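Local coordinates for protein leucyl-tRNA synthetase subunit alpha (PDB 3O0A) that forms the CP1 hydrolytic domain of a synthetase that joins leucine to its tRNA, and probably hydrolyses wrongly charged tRNA as an editing step, at residues R9-I14 and R208-K213; T45-V50 and T196-I201; R96-E101 and Y129-Y134; H145-W150 and K174-G179; V162-E167 and G181-S186. All blocks are in the same frame, centred on the assembly; numbering follows the deposited sequence.

Contact 1. Residues R9-I14 and R208-K213; sequences RFYVEI and RGLGEK
R9 sets CG anti to its carbonyl carbon (chi1 -54°), so that CG lies beside the L210 carbonyl. A bend at chi3 carries the guanidinium to strand 37-44, where NE forms a salt bridge with D41. Y11 holds CG in the crowded position between the backbone N and the carbonyl carbon (chi1 52°), which brings CE1 of the ring to L210 CD2, 4.2 Å away. The two side chains cross obliquely. The same methyl, L210 CD2, lies 4.1 Å from R9 O, a buried oxygen with no hydrogen-bonding partner in the model.

The one backbone bond of the contact runs from R9 N to L210 O, at 2.8 Å and nearly straight (173°). The donor sits above the carbonyl plane. This bond comes one residue before strand 211-213, which flanks strand 6-13 in a three-stranded antiparallel sheet, with 37-44 on the other side. The end of the chain thus joins its beginning. E212 continues the pairing through a backbone bond with L7.

Just before this, helix 194-207 closes in a Schellman motif, with G209 at positive phi. L210 also packs on R37, Y39 and P116, and R37 makes a cation-pi contact with Y11.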
# COMPACT_ATOMS: atom_id res chain seq x y z
N ARG A 9 7.16 -3.67 5.93
CA ARG A 9 7.17 -4.82 5.03
C ARG A 9 5.77 -5.42 4.90
O ARG A 9 5.36 -6.27 5.69
CB ARG A 9 8.19 -5.88 5.49
CG ARG A 9 9.60 -5.33 5.68
CD ARG A 9 10.66 -6.40 5.54
NE ARG A 9 10.67 -6.99 4.19
CZ ARG A 9 11.66 -6.88 3.30
NH1 ARG A 9 12.75 -6.16 3.57
NH2 ARG A 9 11.57 -7.49 2.12
N PHE A 10 5.00 -4.93 3.93
CA PHE A 10 3.78 -5.63 3.53
C PHE A 10 4.21 -6.88 2.76
O PHE A 10 5.35 -6.97 2.31
CB PHE A 10 2.90 -4.71 2.68
CG PHE A 10 2.20 -3.65 3.49
CD1 PHE A 10 2.91 -2.58 4.02
CD2 PHE A 10 0.83 -3.75 3.74
CE1 PHE A 10 2.26 -1.60 4.80
CE2 PHE A 10 0.18 -2.78 4.51
CZ PHE A 10 0.90 -1.70 5.03
N TYR A 11 3.31 -7.85 2.63
CA TYR A 11 3.64 -9.04 1.84
C TYR A 11 2.41 -9.71 1.27
O TYR A 11 1.36 -9.75 1.90
CB TYR A 11 4.46 -10.04 2.67
CG TYR A 11 3.86 -10.42 4.00
CD1 TYR A 11 4.16 -9.68 5.16
CD2 TYR A 11 2.98 -11.50 4.12
CE1 TYR A 11 3.61 -10.01 6.40
CE2 TYR A 11 2.41 -11.85 5.38
CZ TYR A 11 2.74 -11.09 6.51
OH TYR A 11 2.20 -11.40 7.75
N VAL A 12 2.56 -10.24 0.07
CA VAL A 12 1.53 -11.08 -0.52
C VAL A 12 1.83 -12.51 -0.12
O VAL A 12 2.90 -13.05 -0.46
CB VAL A 12 1.48 -10.93 -2.05
CG1 VAL A 12 0.46 -11.87 -2.64
CG2 VAL A 12 1.17 -9.48 -2.44
N GLU A 13 0.90 -13.12 0.62
CA GLU A 13 1.01 -14.53 0.97
C GLU A 13 0.67 -15.39 -0.24
O GLU A 13 -0.33 -15.15 -0.92
CB GLU A 13 0.05 -14.87 2.10
CG GLU A 13 0.37 -14.17 3.40
CD GLU A 13 -0.68 -14.44 4.45
OE1 GLU A 13 -1.19 -15.58 4.48
OE2 GLU A 13 -1.04 -13.52 5.21
N ILE A 14 1.52 -16.39 -0.50
CA ILE A 14 1.30 -17.32 -1.61
C ILE A 14 1.37 -18.75 -1.07
O ILE A 14 2.46 -19.27 -0.80
CB ILE A 14 2.35 -17.12 -2.74
CG1 ILE A 14 2.29 -15.70 -3.33
CG2 ILE A 14 2.19 -18.19 -3.83
CD1 ILE A 14 1.02 -15.38 -4.07
N ARG A 208 9.72 -7.25 15.18
CA ARG A 208 9.16 -8.38 14.45
C ARG A 208 9.81 -8.64 13.09
O ARG A 208 9.40 -9.54 12.36
CB ARG A 208 7.65 -8.18 14.27
CG ARG A 208 6.85 -8.19 15.59
CD ARG A 208 5.41 -7.77 15.36
NE ARG A 208 4.75 -8.59 14.35
CZ ARG A 208 3.80 -8.14 13.54
NH1 ARG A 208 3.39 -6.88 13.64
NH2 ARG A 208 3.26 -8.95 12.64
N GLY A 209 10.81 -7.83 12.74
CA GLY A 209 11.48 -7.92 11.45
C GLY A 209 10.63 -7.52 10.25
O GLY A 209 10.92 -7.92 9.11
N LEU A 210 9.59 -6.72 10.50
CA LEU A 210 8.65 -6.30 9.45
C LEU A 210 8.60 -4.78 9.25
O LEU A 210 7.66 -4.23 8.64
CB LEU A 210 7.25 -6.85 9.74
CG LEU A 210 7.09 -8.37 9.66
CD1 LEU A 210 5.77 -8.81 10.30
CD2 LEU A 210 7.18 -8.88 8.22
N GLY A 211 9.62 -4.11 9.76
CA GLY A 211 9.76 -2.67 9.59
C GLY A 211 11.11 -2.18 10.08
O GLY A 211 11.85 -2.91 10.75
N GLU A 212 11.45 -0.95 9.73
CA GLU A 212 12.60 -0.28 10.34
C GLU A 212 12.47 1.24 10.31
O GLU A 212 11.87 1.79 9.41
CB GLU A 212 13.92 -0.76 9.74
CG GLU A 212 14.11 -0.56 8.25
CD GLU A 212 15.45 -1.12 7.76
OE1 GLU A 212 16.49 -0.84 8.40
OE2 GLU A 212 15.46 -1.85 6.74
N LYS A 213 13.04 1.90 11.32
CA LYS A 213 13.11 3.36 11.35
C LYS A 213 13.93 3.83 10.16
O LYS A 213 15.00 3.29 9.90
CB LYS A 213 13.78 3.84 12.65
CG LYS A 213 13.01 3.50 13.92
CD LYS A 213 13.57 4.19 15.17
CE LYS A 213 12.58 4.03 16.33
NZ LYS A 213 13.17 4.34 17.68

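Contact 2. Residues T45-V50 and T196-I201; sequences TRPDTV and TAKRKI
K198 carries this contact, with D48 and I201 next. The K198 chain is extended and lies alongside D48, pointing the same way. Its CE is 3.5 Å from D48 OD1, and its CB packs on P47. The ammonium goes on to a salt bridge with E195 in its own helix. D48 is gripped from its own segment: R46 binds it side-on, NE to OD1 at 2.9 Å and NH2 to OD2 at 3.0 Å. Both oxygens lie near the guanidinium plane, and OD1 uses its syn lone pair. An alanine in place of D48 would remove both bonds to R46 and would probably leave its guanidinium less firmly fixed.

I201 makes the apolar part. Its CG2 is 3.6 Å from V50 CG1 and 3.6 Å from P47 O. R46 O accepts from both T49 N and T49 OG1, which holds the turn together.

The turn, sequence TRPDT, runs into a short 3-10 segment at 47-50 and packs on helix 194-207. As in other leucyl-tRNA synthetases, this threonine-rich region probably lines the editing pocket.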
# COMPACT_ATOMS: atom_id res chain seq x y z
N THR A 45 6.03 8.21 6.07
CA THR A 45 6.29 9.16 7.16
C THR A 45 5.14 9.13 8.17
O THR A 45 5.12 9.89 9.13
CB THR A 45 6.50 10.60 6.65
OG1 THR A 45 5.31 11.04 5.97
CG2 THR A 45 7.68 10.65 5.68
N ARG A 46 4.18 8.23 7.92
CA ARG A 46 2.99 8.09 8.77
C ARG A 46 2.78 6.66 9.29
O ARG A 46 1.71 6.07 9.09
CB ARG A 46 1.75 8.60 8.04
CG ARG A 46 1.71 10.13 7.78
CD ARG A 46 1.81 10.96 9.06
NE ARG A 46 0.76 10.66 10.04
CZ ARG A 46 -0.47 11.17 10.03
NH1 ARG A 46 -0.86 12.00 9.07
NH2 ARG A 46 -1.32 10.83 10.99
N PRO A 47 3.78 6.10 9.99
CA PRO A 47 3.60 4.73 10.48
C PRO A 47 2.50 4.63 11.54
O PRO A 47 1.97 3.55 11.78
CB PRO A 47 4.98 4.39 11.04
CG PRO A 47 5.54 5.71 11.48
CD PRO A 47 5.09 6.65 10.41
N ASP A 48 2.15 5.77 12.16
CA ASP A 48 1.03 5.85 13.10
C ASP A 48 -0.32 5.48 12.46
O ASP A 48 -1.27 5.17 13.18
CB ASP A 48 0.94 7.24 13.77
CG ASP A 48 0.87 8.39 12.76
OD1 ASP A 48 1.47 8.33 11.66
OD2 ASP A 48 0.21 9.40 13.08
N THR A 49 -0.38 5.50 11.13
CA THR A 49 -1.61 5.22 10.38
C THR A 49 -1.66 3.82 9.75
O THR A 49 -2.59 3.51 8.98
CB THR A 49 -1.85 6.28 9.27
OG1 THR A 49 -0.87 6.15 8.23
CG2 THR A 49 -1.82 7.70 9.85
N VAL A 50 -0.69 2.97 10.08
CA VAL A 50 -0.54 1.68 9.39
C VAL A 50 -1.80 0.80 9.51
O VAL A 50 -2.15 0.05 8.59
CB VAL A 50 0.74 0.92 9.84
CG1 VAL A 50 0.63 0.47 11.29
CG2 VAL A 50 1.03 -0.30 8.89
N THR A 196 3.39 9.79 19.37
CA THR A 196 3.95 8.69 20.16
C THR A 196 3.80 7.35 19.43
O THR A 196 4.72 6.51 19.43
CB THR A 196 3.28 8.60 21.54
OG1 THR A 196 3.47 9.85 22.23
CG2 THR A 196 3.89 7.47 22.38
N ALA A 197 2.65 7.16 18.80
CA ALA A 197 2.35 5.93 18.07
C ALA A 197 3.30 5.69 16.90
O ALA A 197 3.58 4.55 16.55
CB ALA A 197 0.91 5.94 17.57
N LYS A 198 3.79 6.77 16.27
CA LYS A 198 4.78 6.60 15.20
C LYS A 198 5.96 5.77 15.70
O LYS A 198 6.34 4.79 15.06
CB LYS A 198 5.27 7.96 14.68
CG LYS A 198 4.28 8.67 13.79
CD LYS A 198 4.80 10.04 13.39
CE LYS A 198 3.72 10.85 12.67
NZ LYS A 198 4.19 12.25 12.46
N ARG A 199 6.52 6.15 16.84
CA ARG A 199 7.65 5.44 17.43
C ARG A 199 7.29 4.03 17.90
O ARG A 199 8.01 3.07 17.62
CB ARG A 199 8.21 6.24 18.60
CG ARG A 199 9.36 5.60 19.34
CD ARG A 199 10.14 6.64 20.15
NE ARG A 199 9.49 7.04 21.39
CZ ARG A 199 8.69 8.10 21.54
NH1 ARG A 199 8.38 8.89 20.51
NH2 ARG A 199 8.17 8.36 22.73
N LYS A 200 6.19 3.93 18.64
CA LYS A 200 5.81 2.65 19.26
C LYS A 200 5.50 1.61 18.19
O LYS A 200 5.93 0.46 18.30
CB LYS A 200 4.63 2.82 20.23
CG LYS A 200 4.89 3.73 21.44
CD LYS A 200 6.01 3.20 22.32
CE LYS A 200 6.21 4.13 23.52
NZ LYS A 200 7.18 3.54 24.44
N ILE A 201 4.75 2.02 17.16
CA ILE A 201 4.42 1.10 16.06
C ILE A 201 5.67 0.71 15.26
O ILE A 201 5.86 -0.47 14.93
CB ILE A 201 3.31 1.67 15.14
CG1 ILE A 201 1.98 1.66 15.91
CG2 ILE A 201 3.24 0.88 13.80
CD1 ILE A 201 0.85 2.46 15.28

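Contact 3. Residues R96-E101 and Y129-Y134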
# COMPACT_ATOMS: atom_id res chain seq x y z
N ARG A 96 4.17 16.21 -14.29
CA ARG A 96 3.03 17.13 -14.21
C ARG A 96 1.75 16.39 -14.61
O ARG A 96 0.75 16.44 -13.88
CB ARG A 96 3.23 18.38 -15.04
CG ARG A 96 2.08 19.37 -14.94
CD ARG A 96 2.27 20.57 -15.84
NE ARG A 96 2.21 20.18 -17.25
CZ ARG A 96 2.85 20.82 -18.22
NH1 ARG A 96 3.63 21.86 -17.94
NH2 ARG A 96 2.74 20.40 -19.46
N GLU A 97 1.80 15.68 -15.73
CA GLU A 97 0.64 14.94 -16.28
C GLU A 97 0.15 13.78 -15.42
O GLU A 97 -0.97 13.28 -15.64
CB GLU A 97 0.96 14.43 -17.69
CG GLU A 97 1.13 15.56 -18.69
CD GLU A 97 1.81 15.15 -19.99
OE1 GLU A 97 2.38 14.03 -20.06
OE2 GLU A 97 1.79 15.96 -20.93
N ARG A 98 0.98 13.30 -14.50
CA ARG A 98 0.63 12.17 -13.63
C ARG A 98 0.13 12.60 -12.26
O ARG A 98 -0.38 11.76 -11.49
CB ARG A 98 1.83 11.23 -13.47
CG ARG A 98 2.08 10.40 -14.72
CD ARG A 98 3.32 9.56 -14.61
NE ARG A 98 3.33 8.87 -13.31
CZ ARG A 98 4.19 7.92 -12.97
NH1 ARG A 98 5.12 7.51 -13.83
NH2 ARG A 98 4.12 7.39 -11.74
N THR A 99 0.34 13.88 -11.94
CA THR A 99 0.09 14.41 -10.60
C THR A 99 -0.84 15.63 -10.62
O THR A 99 -1.35 16.04 -9.57
CB THR A 99 1.40 14.82 -9.90
OG1 THR A 99 2.05 15.82 -10.68
CG2 THR A 99 2.33 13.61 -9.73
N MET A 100 -1.03 16.25 -11.78
CA MET A 100 -2.06 17.28 -11.91
C MET A 100 -3.40 16.57 -11.95
O MET A 100 -3.96 16.29 -13.01
CB MET A 100 -1.84 18.21 -13.11
CG MET A 100 -1.16 19.51 -12.72
SD MET A 100 -0.83 20.64 -14.07
CE MET A 100 -2.34 21.60 -14.07
N GLU A 101 -3.88 16.28 -10.74
CA GLU A 101 -4.92 15.30 -10.46
C GLU A 101 -6.34 15.85 -10.61
O GLU A 101 -6.89 16.43 -9.68
CB GLU A 101 -4.74 14.82 -9.02
CG GLU A 101 -4.28 15.93 -8.07
CD GLU A 101 -4.70 15.72 -6.64
OE1 GLU A 101 -4.19 14.79 -6.00
OE2 GLU A 101 -5.54 16.51 -6.15
N TYR A 129 -0.38 8.61 -9.66
CA TYR A 129 0.01 9.63 -8.68
C TYR A 129 1.18 9.21 -7.76
O TYR A 129 1.73 10.04 -7.03
CB TYR A 129 -1.21 10.11 -7.87
CG TYR A 129 -1.70 9.17 -6.78
CD1 TYR A 129 -2.55 8.09 -7.08
CD2 TYR A 129 -1.35 9.38 -5.45
CE1 TYR A 129 -3.01 7.22 -6.07
CE2 TYR A 129 -1.81 8.51 -4.43
CZ TYR A 129 -2.64 7.46 -4.74
OH TYR A 129 -3.09 6.62 -3.73
N VAL A 130 1.54 7.93 -7.82
CA VAL A 130 2.61 7.40 -7.01
C VAL A 130 3.86 7.35 -7.88
O VAL A 130 3.89 6.67 -8.91
CB VAL A 130 2.23 6.01 -6.43
CG1 VAL A 130 3.42 5.35 -5.75
CG2 VAL A 130 1.08 6.17 -5.45
N LEU A 131 4.87 8.11 -7.48
CA LEU A 131 6.10 8.19 -8.26
C LEU A 131 7.10 7.15 -7.78
O LEU A 131 7.27 6.97 -6.57
CB LEU A 131 6.70 9.60 -8.18
CG LEU A 131 5.82 10.73 -8.76
CD1 LEU A 131 6.50 12.10 -8.60
CD2 LEU A 131 5.46 10.47 -10.22
N TYR A 132 7.76 6.49 -8.72
CA TYR A 132 8.75 5.47 -8.36
C TYR A 132 9.86 6.03 -7.47
O TYR A 132 10.42 5.32 -6.63
CB TYR A 132 9.32 4.80 -9.62
CG TYR A 132 10.22 3.62 -9.30
CD1 TYR A 132 9.72 2.51 -8.61
CD2 TYR A 132 11.56 3.61 -9.68
CE1 TYR A 132 10.54 1.42 -8.31
CE2 TYR A 132 12.38 2.52 -9.38
CZ TYR A 132 11.86 1.44 -8.70
OH TYR A 132 12.68 0.37 -8.40
N GLU A 133 10.16 7.32 -7.64
CA GLU A 133 11.25 7.99 -6.94
C GLU A 133 10.95 8.29 -5.47
O GLU A 133 11.87 8.55 -4.69
CB GLU A 133 11.63 9.28 -7.67
CG GLU A 133 12.15 9.07 -9.10
CD GLU A 133 11.08 8.66 -10.10
OE1 GLU A 133 9.90 9.04 -9.93
OE2 GLU A 133 11.41 7.93 -11.07
N TYR A 134 9.67 8.29 -5.09
CA TYR A 134 9.33 8.49 -3.69
C TYR A 134 9.54 7.19 -2.93
O TYR A 134 8.91 6.17 -3.26
CB TYR A 134 7.88 8.93 -3.47
CG TYR A 134 7.57 9.01 -1.98
CD1 TYR A 134 8.06 10.06 -1.21
CD2 TYR A 134 6.82 8.01 -1.35
CE1 TYR A 134 7.80 10.13 0.16
CE2 TYR A 134 6.55 8.07 0.02
CZ TYR A 134 7.04 9.13 0.77
OH TYR A 134 6.79 9.21 2.12
O HOH W 1 7.11 7.01 -11.37
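A buried arginine guanidinium is met both over a face and at an edge by consecutive residues of the other segment. L131 CD2 sits over one face of R98, 3.7 Å from NH2. V130 O lies at the edge, near the guanidinium plane, 2.9 Å from NH2. R98 reaches there from helix 95-99 with CG anti to its carbonyl carbon and a bend at chi3 (47°). NE donates to N128 O, and NH1 forms a salt bridge with E61, which would probably balance the buried charge.

A water extends the contact. It accepts from Y132 N at 2.8 Å and, weakly, from R98 NH2 at 3.0 Å. Closer to the helix, Y129 CA makes a CA-H...O contact with R98 O at 3.5 Å. V130 CG2 packs 3.8 Å above the plane of the Y129 ring, over its centre, and the Y129 hydroxyl is hydrogen-bonded to D149.

L131 to Y134 form a type I beta turn, closed by Y134 N to L131 O at 3.1 Å. The turn lies in the loop between strands 121-127 and 138-141 of the mixed sheet, and this loop packs on the short helix 95-99 of the editing domain.

Contact 4. Residues H145-W150 and K174-G179; sequences HDQRDW and KGAYEG
This is a polar and aromatic contact between the start of helix 147-156 and the irregular loop that leads to strand 182-183. Three hydrogen bonds join the two. H145 ND1 donates in its ring plane to Y177 O at 3.0 Å. A176 N donates to Q147 OE1 at 3.1 Å. Q147 N donates to E178 OE2 at 2.8 Å, meeting the carboxylate from above. That negative group at the helix N-terminus probably suits the helix dipole. D146 is the N-cap, its OD1 accepting from D149 N.

A176 CB packs on D146 N at 3.5 Å and W150 CB at 4.0 Å. G175 CA lies over one face of the five-membered ring of W150, 3.9 Å from the centroid, in a CH-pi contact. An alanine in place of W150 would remove this ring and the NE1 bond to F172 O, and would probably let the loop pack less firmly on the helix. Waters bridge Q147 to A176 O and to K174 O.

Beyond the contact, H145 NE2 is bonded to V163 N just before strand 164-165, and D149 packs against strand 138-141.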
# COMPACT_ATOMS: atom_id res chain seq x y z
N HIS A 145 -6.66 9.49 5.99
CA HIS A 145 -5.65 10.42 6.51
C HIS A 145 -4.64 10.94 5.48
O HIS A 145 -3.68 11.63 5.84
CB HIS A 145 -4.93 9.76 7.70
CG HIS A 145 -5.88 9.26 8.74
ND1 HIS A 145 -6.74 10.10 9.42
CD2 HIS A 145 -6.15 8.01 9.17
CE1 HIS A 145 -7.49 9.38 10.24
NE2 HIS A 145 -7.14 8.11 10.12
N ASP A 146 -4.86 10.60 4.21
CA ASP A 146 -4.01 11.08 3.13
C ASP A 146 -4.94 11.54 1.99
O ASP A 146 -5.73 10.74 1.47
CB ASP A 146 -3.04 9.97 2.68
CG ASP A 146 -2.03 10.43 1.62
OD1 ASP A 146 -2.44 10.90 0.54
OD2 ASP A 146 -0.81 10.26 1.84
N GLN A 147 -4.87 12.83 1.66
CA GLN A 147 -5.76 13.42 0.67
C GLN A 147 -5.63 12.80 -0.72
O GLN A 147 -6.64 12.57 -1.38
CB GLN A 147 -5.58 14.95 0.59
CG GLN A 147 -6.61 15.63 -0.30
CD GLN A 147 -8.05 15.42 0.15
OE1 GLN A 147 -8.33 15.28 1.35
NE2 GLN A 147 -8.98 15.42 -0.80
N ARG A 148 -4.40 12.53 -1.15
CA ARG A 148 -4.15 11.86 -2.43
C ARG A 148 -4.83 10.48 -2.43
O ARG A 148 -5.49 10.11 -3.40
CB ARG A 148 -2.64 11.71 -2.71
CG ARG A 148 -1.80 12.98 -2.52
CD ARG A 148 -1.77 13.82 -3.78
NE ARG A 148 -0.74 14.86 -3.74
CZ ARG A 148 -0.95 16.13 -3.41
NH1 ARG A 148 -2.16 16.55 -3.08
NH2 ARG A 148 0.07 17.00 -3.41
N ASP A 149 -4.68 9.75 -1.33
CA ASP A 149 -5.26 8.40 -1.20
C ASP A 149 -6.78 8.45 -1.10
O ASP A 149 -7.48 7.57 -1.59
CB ASP A 149 -4.70 7.67 0.03
CG ASP A 149 -3.19 7.40 -0.05
OD1 ASP A 149 -2.62 7.31 -1.16
OD2 ASP A 149 -2.58 7.24 1.01
N TRP A 150 -7.29 9.48 -0.43
CA TRP A 150 -8.73 9.66 -0.29
C TRP A 150 -9.38 9.82 -1.66
O TRP A 150 -10.39 9.18 -1.96
CB TRP A 150 -9.01 10.91 0.56
CG TRP A 150 -10.45 11.09 0.85
CD1 TRP A 150 -11.13 10.64 1.95
CD2 TRP A 150 -11.41 11.78 0.04
NE1 TRP A 150 -12.45 11.01 1.87
CE2 TRP A 150 -12.65 11.70 0.71
CE3 TRP A 150 -11.34 12.44 -1.19
CZ2 TRP A 150 -13.82 12.28 0.19
CZ3 TRP A 150 -12.51 13.02 -1.71
CH2 TRP A 150 -13.73 12.93 -1.02
N LYS A 174 -15.90 13.62 3.21
CA LYS A 174 -15.67 14.88 2.50
C LYS A 174 -14.19 15.15 2.23
O LYS A 174 -13.84 15.88 1.29
CB LYS A 174 -16.31 16.04 3.26
CG LYS A 174 -17.83 16.04 3.20
CD LYS A 174 -18.44 16.97 4.24
CE LYS A 174 -19.96 17.03 4.11
NZ LYS A 174 -20.60 15.68 4.17
N GLY A 175 -13.32 14.55 3.03
CA GLY A 175 -11.88 14.71 2.85
C GLY A 175 -11.10 13.94 3.90
O GLY A 175 -11.67 13.46 4.88
N ALA A 176 -9.79 13.82 3.69
CA ALA A 176 -8.90 13.13 4.61
C ALA A 176 -8.49 14.06 5.74
O ALA A 176 -8.27 15.26 5.52
CB ALA A 176 -7.67 12.63 3.89
N TYR A 177 -8.41 13.52 6.96
CA TYR A 177 -7.87 14.26 8.09
C TYR A 177 -6.39 13.97 8.22
O TYR A 177 -6.00 12.86 8.59
CB TYR A 177 -8.59 13.92 9.39
CG TYR A 177 -7.94 14.60 10.58
CD1 TYR A 177 -8.02 15.98 10.73
CD2 TYR A 177 -7.22 13.86 11.52
CE1 TYR A 177 -7.41 16.62 11.80
CE2 TYR A 177 -6.60 14.49 12.60
CZ TYR A 177 -6.70 15.87 12.73
OH TYR A 177 -6.10 16.51 13.78
N GLU A 178 -5.56 14.97 7.94
CA GLU A 178 -4.11 14.73 7.88
C GLU A 178 -3.34 15.12 9.15
O GLU A 178 -2.12 14.93 9.21
CB GLU A 178 -3.51 15.41 6.65
CG GLU A 178 -4.20 14.99 5.35
CD GLU A 178 -3.48 15.50 4.11
OE1 GLU A 178 -3.07 16.68 4.09
OE2 GLU A 178 -3.34 14.71 3.14
N GLY A 179 -4.04 15.62 10.17
CA GLY A 179 -3.41 16.12 11.39
C GLY A 179 -3.20 15.08 12.49
O GLY A 179 -3.26 13.87 12.24
O HOH W 2 -8.45 16.92 3.47
O HOH W 3 -11.68 16.54 -0.39

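Contact 5. Residues V162-E167 and G181-S186; sequences VVVKPE and GTLVNS
Backbone bonds form most of the first shell. K165 and T182 are an antiparallel hydrogen-bonded pair: K165 N to T182 O is 2.8 Å, and T182 N to K165 O is 3.1 Å. V164 and L183 make the next, non-hydrogen-bonded pair. Further along, V184 N donates to V163 O at 2.9 Å, and L183 CA makes a CA-H...O contact with the same oxygen. N185 ND2 then reaches V162 O at 3.0 Å, close to straight (166°) and in the carbonyl plane.

Side chains fill the two faces. V164 CG2 touches L183 CD2 at 3.7 Å. On the face of K165, its aliphatic chain crosses V184 at about a right angle, CG to CG2 at 3.6 Å. G181 lies so close to K165 O and V164 CG1 that a CB would clash with both.

The second shell steadies this two-stranded antiparallel sheet. G181 pairs with S194, and L183 packs on A197 and I201 of helix 194-207. Three backbone bonds set the register, the N185 amide adds a fourth bond beyond the strands, and the side chains add mainly apolar contact.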
# COMPACT_ATOMS: atom_id res chain seq x y z
N VAL A 162 -10.83 4.86 9.52
CA VAL A 162 -10.28 5.87 10.44
C VAL A 162 -9.40 5.22 11.51
O VAL A 162 -9.83 4.27 12.17
CB VAL A 162 -11.39 6.71 11.11
CG1 VAL A 162 -10.78 7.78 12.01
CG2 VAL A 162 -12.28 7.35 10.04
N VAL A 163 -8.17 5.72 11.65
CA VAL A 163 -7.26 5.26 12.71
C VAL A 163 -6.66 6.37 13.57
O VAL A 163 -6.11 6.09 14.63
CB VAL A 163 -6.12 4.35 12.17
CG1 VAL A 163 -6.67 3.01 11.73
CG2 VAL A 163 -5.35 5.04 11.04
N VAL A 164 -6.77 7.62 13.12
CA VAL A 164 -6.33 8.77 13.90
C VAL A 164 -7.54 9.67 14.10
O VAL A 164 -8.03 10.30 13.17
CB VAL A 164 -5.18 9.56 13.20
CG1 VAL A 164 -4.81 10.81 14.01
CG2 VAL A 164 -3.95 8.67 13.00
N LYS A 165 -8.05 9.69 15.33
CA LYS A 165 -9.24 10.46 15.62
C LYS A 165 -8.91 11.88 16.06
O LYS A 165 -8.22 12.07 17.06
CB LYS A 165 -10.09 9.75 16.67
CG LYS A 165 -11.14 8.81 16.08
CD LYS A 165 -12.29 8.61 17.06
CE LYS A 165 -13.25 7.54 16.56
NZ LYS A 165 -14.22 7.16 17.63
N PRO A 166 -9.41 12.89 15.31
CA PRO A 166 -9.29 14.28 15.75
C PRO A 166 -10.20 14.54 16.94
O PRO A 166 -11.19 13.83 17.14
CB PRO A 166 -9.74 15.07 14.52
CG PRO A 166 -10.63 14.16 13.78
CD PRO A 166 -10.10 12.78 14.01
N GLU A 167 -9.87 15.56 17.73
CA GLU A 167 -10.68 15.94 18.89
C GLU A 167 -12.00 16.59 18.48
O GLU A 167 -13.02 16.40 19.15
CB GLU A 167 -9.90 16.88 19.80
CG GLU A 167 -8.76 16.22 20.54
CD GLU A 167 -7.96 17.20 21.39
OE1 GLU A 167 -8.50 18.27 21.74
OE2 GLU A 167 -6.79 16.89 21.70
N GLY A 181 -3.91 13.16 16.29
CA GLY A 181 -5.06 12.67 17.05
C GLY A 181 -4.70 11.54 17.99
O GLY A 181 -3.55 11.39 18.38
N THR A 182 -5.70 10.76 18.38
CA THR A 182 -5.46 9.56 19.16
C THR A 182 -5.88 8.36 18.34
O THR A 182 -6.85 8.43 17.56
CB THR A 182 -6.17 9.54 20.54
OG1 THR A 182 -7.58 9.58 20.36
CG2 THR A 182 -5.74 10.73 21.39
N LEU A 183 -5.16 7.26 18.48
CA LEU A 183 -5.42 6.11 17.64
C LEU A 183 -6.70 5.39 18.00
O LEU A 183 -7.07 5.27 19.18
CB LEU A 183 -4.25 5.12 17.66
CG LEU A 183 -2.91 5.54 17.04
CD1 LEU A 183 -2.11 4.29 16.70
CD2 LEU A 183 -3.02 6.44 15.83
N VAL A 184 -7.37 4.91 16.95
CA VAL A 184 -8.52 4.02 17.05
C VAL A 184 -8.31 2.95 15.99
O VAL A 184 -7.48 3.12 15.09
CB VAL A 184 -9.85 4.77 16.78
CG1 VAL A 184 -10.23 5.65 17.97
CG2 VAL A 184 -9.77 5.58 15.48
N ASN A 185 -9.06 1.85 16.07
CA ASN A 185 -8.93 0.75 15.10
C ASN A 185 -7.48 0.24 14.96
O ASN A 185 -7.08 -0.28 13.90
CB ASN A 185 -9.51 1.14 13.73
CG ASN A 185 -11.03 1.10 13.71
OD1 ASN A 185 -11.63 0.18 14.27
ND2 ASN A 185 -11.66 2.08 13.07
N SER A 186 -6.72 0.40 16.03
CA SER A 186 -5.29 0.11 16.00
C SER A 186 -4.91 -0.90 17.07
O SER A 186 -3.79 -0.88 17.59
CB SER A 186 -4.50 1.41 16.13
OG SER A 186 -4.78 2.28 15.05

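Contact 2 is the most buried of the five; the others are partly buried, and contact 5 lies farthest from the chain's centre. Contact 1 has one backbone bond at the edge of the three-stranded sheet, contact 5 three in a separate two-stranded sheet. Contact 4 relies on side-chain polar bonds at a helix start, contact 3 on one arginine, and contact 2 on packing. Helix 194-207 is shared: contact 2 uses it directly, L183 of contact 5 packs on it, and segment 208-213 of contact 1 follows it. F10 and V50 touch between contacts 1 and 2. Y129 with D149 joins contacts 3 and 4, and H145 with V163 joins contacts 4 and 5.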